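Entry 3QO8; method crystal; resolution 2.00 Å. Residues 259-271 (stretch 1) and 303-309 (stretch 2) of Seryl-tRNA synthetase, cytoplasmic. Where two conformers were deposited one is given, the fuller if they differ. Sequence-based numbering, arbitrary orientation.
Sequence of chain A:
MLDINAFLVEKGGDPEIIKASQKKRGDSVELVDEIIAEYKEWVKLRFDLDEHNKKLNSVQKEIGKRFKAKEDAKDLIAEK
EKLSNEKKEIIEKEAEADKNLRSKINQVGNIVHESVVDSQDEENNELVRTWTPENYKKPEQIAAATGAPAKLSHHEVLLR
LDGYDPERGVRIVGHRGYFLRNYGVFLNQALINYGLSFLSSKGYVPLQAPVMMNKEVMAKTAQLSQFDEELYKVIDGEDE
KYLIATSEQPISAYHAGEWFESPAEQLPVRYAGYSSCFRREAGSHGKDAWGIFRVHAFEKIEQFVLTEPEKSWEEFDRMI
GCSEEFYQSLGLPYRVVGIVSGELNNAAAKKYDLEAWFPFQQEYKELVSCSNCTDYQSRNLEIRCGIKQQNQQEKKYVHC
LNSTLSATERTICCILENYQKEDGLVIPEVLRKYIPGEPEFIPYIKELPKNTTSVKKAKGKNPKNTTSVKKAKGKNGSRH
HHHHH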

# COMPACT_ATOMS: atom_id res chain seq x y z
N TRP A 259 13.07 3.64 26.34
CA TRP A 259 13.52 4.62 27.32
C TRP A 259 14.85 5.17 26.88
O TRP A 259 15.84 4.43 26.82
CB TRP A 259 13.66 3.94 28.70
CG TRP A 259 13.83 4.90 29.86
CD1 TRP A 259 14.29 6.18 29.80
CD2 TRP A 259 13.54 4.63 31.24
NE1 TRP A 259 14.31 6.73 31.07
CE2 TRP A 259 13.85 5.80 31.96
CE3 TRP A 259 13.05 3.52 31.93
CZ2 TRP A 259 13.68 5.89 33.35
CZ3 TRP A 259 12.89 3.62 33.30
CH2 TRP A 259 13.21 4.78 34.00
N PHE A 260 14.89 6.45 26.53
CA PHE A 260 16.14 7.11 26.23
C PHE A 260 16.72 7.64 27.54
O PHE A 260 16.50 8.78 27.92
CB PHE A 260 15.92 8.23 25.19
CG PHE A 260 15.45 7.72 23.86
CD1 PHE A 260 16.36 7.25 22.92
CD2 PHE A 260 14.10 7.67 23.55
CE1 PHE A 260 15.93 6.77 21.69
CE2 PHE A 260 13.66 7.19 22.33
CZ PHE A 260 14.58 6.75 21.39
N GLU A 261 17.43 6.76 28.25
CA GLU A 261 17.83 7.05 29.62
C GLU A 261 19.08 7.92 29.71
O GLU A 261 19.40 8.45 30.77
CB GLU A 261 17.99 5.75 30.42
CG GLU A 261 19.38 5.14 30.37
CD GLU A 261 19.72 4.49 29.05
OE1 GLU A 261 18.85 4.42 28.15
OE2 GLU A 261 20.87 4.03 28.90
N SER A 262 19.79 8.07 28.59
CA SER A 262 20.91 9.00 28.52
C SER A 262 20.71 9.92 27.33
O SER A 262 21.40 9.81 26.32
CB SER A 262 22.24 8.24 28.38
OG SER A 262 22.34 7.24 29.38
N PRO A 263 19.75 10.84 27.45
CA PRO A 263 19.26 11.63 26.32
C PRO A 263 20.30 12.59 25.75
O PRO A 263 20.26 12.86 24.55
CB PRO A 263 18.08 12.41 26.93
CG PRO A 263 18.36 12.44 28.41
CD PRO A 263 19.04 11.14 28.71
N ALA A 264 21.21 13.09 26.58
CA ALA A 264 22.21 14.04 26.10
C ALA A 264 23.02 13.42 24.96
O ALA A 264 23.39 14.12 24.02
CB ALA A 264 23.12 14.49 27.23
N GLU A 265 23.27 12.12 25.05
CA GLU A 265 24.00 11.42 24.00
C GLU A 265 23.11 10.66 23.01
O GLU A 265 23.49 10.49 21.85
CB GLU A 265 25.06 10.48 24.59
CG GLU A 265 24.78 10.00 26.02
CD GLU A 265 24.98 11.10 27.05
OE1 GLU A 265 24.29 11.09 28.09
OE2 GLU A 265 25.85 11.98 26.83
N GLN A 266 21.93 10.22 23.46
CA GLN A 266 21.06 9.37 22.62
C GLN A 266 20.11 10.15 21.70
O GLN A 266 19.71 9.66 20.65
CB GLN A 266 20.24 8.43 23.49
CG GLN A 266 21.05 7.43 24.30
CD GLN A 266 20.20 6.75 25.35
OE1 GLN A 266 19.30 7.36 25.92
NE2 GLN A 266 20.46 5.47 25.59
N LEU A 267 19.74 11.35 22.12
CA LEU A 267 18.81 12.19 21.35
C LEU A 267 19.56 13.41 20.85
O LEU A 267 20.58 13.79 21.43
CB LEU A 267 17.64 12.61 22.24
CG LEU A 267 16.76 11.49 22.80
CD1 LEU A 267 15.76 12.03 23.82
CD2 LEU A 267 16.05 10.78 21.65
N PRO A 268 19.05 14.05 19.78
CA PRO A 268 17.81 13.69 19.09
C PRO A 268 17.98 12.49 18.17
O PRO A 268 19.08 12.20 17.70
CB PRO A 268 17.54 14.93 18.23
CG PRO A 268 18.90 15.42 17.89
CD PRO A 268 19.69 15.23 19.18
N VAL A 269 16.89 11.77 17.94
CA VAL A 269 16.86 10.71 16.94
C VAL A 269 16.00 11.22 15.78
O VAL A 269 14.86 11.62 15.99
CB VAL A 269 16.25 9.42 17.51
CG1 VAL A 269 15.87 8.48 16.41
CG2 VAL A 269 17.21 8.76 18.50
N ARG A 270 16.55 11.21 14.58
CA ARG A 270 15.86 11.77 13.42
C ARG A 270 15.64 10.71 12.34
O ARG A 270 16.60 10.08 11.90
CB ARG A 270 16.66 12.93 12.85
CG ARG A 270 16.97 14.05 13.89
CD ARG A 270 17.59 15.26 13.21
NE ARG A 270 17.70 16.42 14.09
CZ ARG A 270 18.85 16.91 14.55
NH1 ARG A 270 20.00 16.34 14.20
NH2 ARG A 270 18.86 17.98 15.34
N TYR A 271 14.39 10.50 11.94
CA TYR A 271 14.07 9.53 10.89
C TYR A 271 13.56 10.21 9.61
O TYR A 271 12.72 11.12 9.67
CB TYR A 271 13.02 8.53 11.37
CG TYR A 271 13.52 7.65 12.48
CD1 TYR A 271 14.55 6.73 12.25
CD2 TYR A 271 13.01 7.75 13.76
CE1 TYR A 271 15.04 5.92 13.28
CE2 TYR A 271 13.49 6.94 14.79
CZ TYR A 271 14.50 6.03 14.54
OH TYR A 271 14.97 5.24 15.57
N GLN A 303 9.72 13.73 7.84
CA GLN A 303 10.68 13.93 8.93
C GLN A 303 10.02 13.51 10.24
O GLN A 303 8.94 13.99 10.57
CB GLN A 303 11.05 15.41 9.08
CG GLN A 303 11.70 16.04 7.88
CD GLN A 303 12.04 17.49 8.16
OE1 GLN A 303 12.89 17.78 9.00
NE2 GLN A 303 11.37 18.40 7.47
N PHE A 304 10.67 12.63 10.99
CA PHE A 304 10.13 12.32 12.31
C PHE A 304 11.27 12.36 13.31
O PHE A 304 12.30 11.71 13.13
CB PHE A 304 9.42 10.96 12.37
CG PHE A 304 8.71 10.73 13.70
CD1 PHE A 304 7.37 11.10 13.86
CD2 PHE A 304 9.39 10.23 14.79
CE1 PHE A 304 6.73 10.92 15.07
CE2 PHE A 304 8.75 10.05 16.02
CZ PHE A 304 7.43 10.40 16.16
N VAL A 305 11.08 13.13 14.37
CA VAL A 305 12.16 13.41 15.30
C VAL A 305 11.70 13.28 16.74
O VAL A 305 10.61 13.70 17.09
CB VAL A 305 12.72 14.84 15.10
CG1 VAL A 305 13.90 15.08 16.05
CG2 VAL A 305 13.15 15.05 13.66
N LEU A 306 12.56 12.67 17.56
CA LEU A 306 12.36 12.61 19.00
C LEU A 306 13.49 13.40 19.62
O LEU A 306 14.65 13.25 19.23
CB LEU A 306 12.41 11.16 19.48
CG LEU A 306 11.40 10.15 18.93
CD1 LEU A 306 11.82 9.68 17.55
CD2 LEU A 306 11.33 8.92 19.86
N THR A 307 13.16 14.26 20.58
CA THR A 307 14.14 15.09 21.23
C THR A 307 13.84 15.15 22.72
O THR A 307 12.77 14.73 23.17
CB THR A 307 14.04 16.58 20.77
OG1 THR A 307 12.89 17.19 21.37
CG2 THR A 307 13.91 16.70 19.26
N GLU A 308 14.77 15.73 23.48
CA GLU A 308 14.51 16.09 24.86
C GLU A 308 13.45 17.18 24.92
O GLU A 308 13.37 18.03 24.03
CB GLU A 308 15.78 16.59 25.53
CG GLU A 308 16.94 15.63 25.43
CD GLU A 308 18.09 16.04 26.34
OE1 GLU A 308 19.20 16.25 25.83
OE2 GLU A 308 17.86 16.15 27.56
N PRO A 309 12.61 17.15 25.97
CA PRO A 309 11.57 18.17 26.12
C PRO A 309 12.12 19.59 25.97
O PRO A 309 11.47 20.46 25.38
CB PRO A 309 11.07 17.93 27.55
CG PRO A 309 11.27 16.46 27.76
CD PRO A 309 12.53 16.10 26.99
O HOH W 1 19.62 15.69 23.32

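L306 lies at the apolar centre of this contact and gives up more surface to it than any other residue. Its branched side chain reaches several neighbours at once: CD2 lies 3.8 Å from F260 CE2, while CD1 lies 4.2 Å from Y271 CE2 and 4.4 Å from V269 CG1. V269, Y271, F304 and L306 share one face of the sheet, so their apolar groups pack together there. L267 adds a further hydrophobic wall, its CD2 4.3 Å from L306 CB. On the other face, R270 lays the aliphatic part of its side chain on V305 (CG to CG1, 3.9 Å), leaving its guanidinium to bond elsewhere in the structure.

The backbones beneath are antiparallel. V269 and L306 exchange two hydrogen bonds, V269 N to L306 O and L306 N to V269 O, both 3.0 Å; Y271 N to F304 O (2.7 Å) and F304 N to Y271 O (2.9 Å) form the next pair. Between them R270 and V305 face each other without such bonds.

P268, preceded by a cis peptide bond, has no amide hydrogen to donate and comes just before this ladder. At the polar edge, E308 packs against P263 (CD to CB, 3.7 Å), and water 1 lies 2.6 Å from E308 OE1 and 3.2 Å from P263 O, between the carboxylate and the helix.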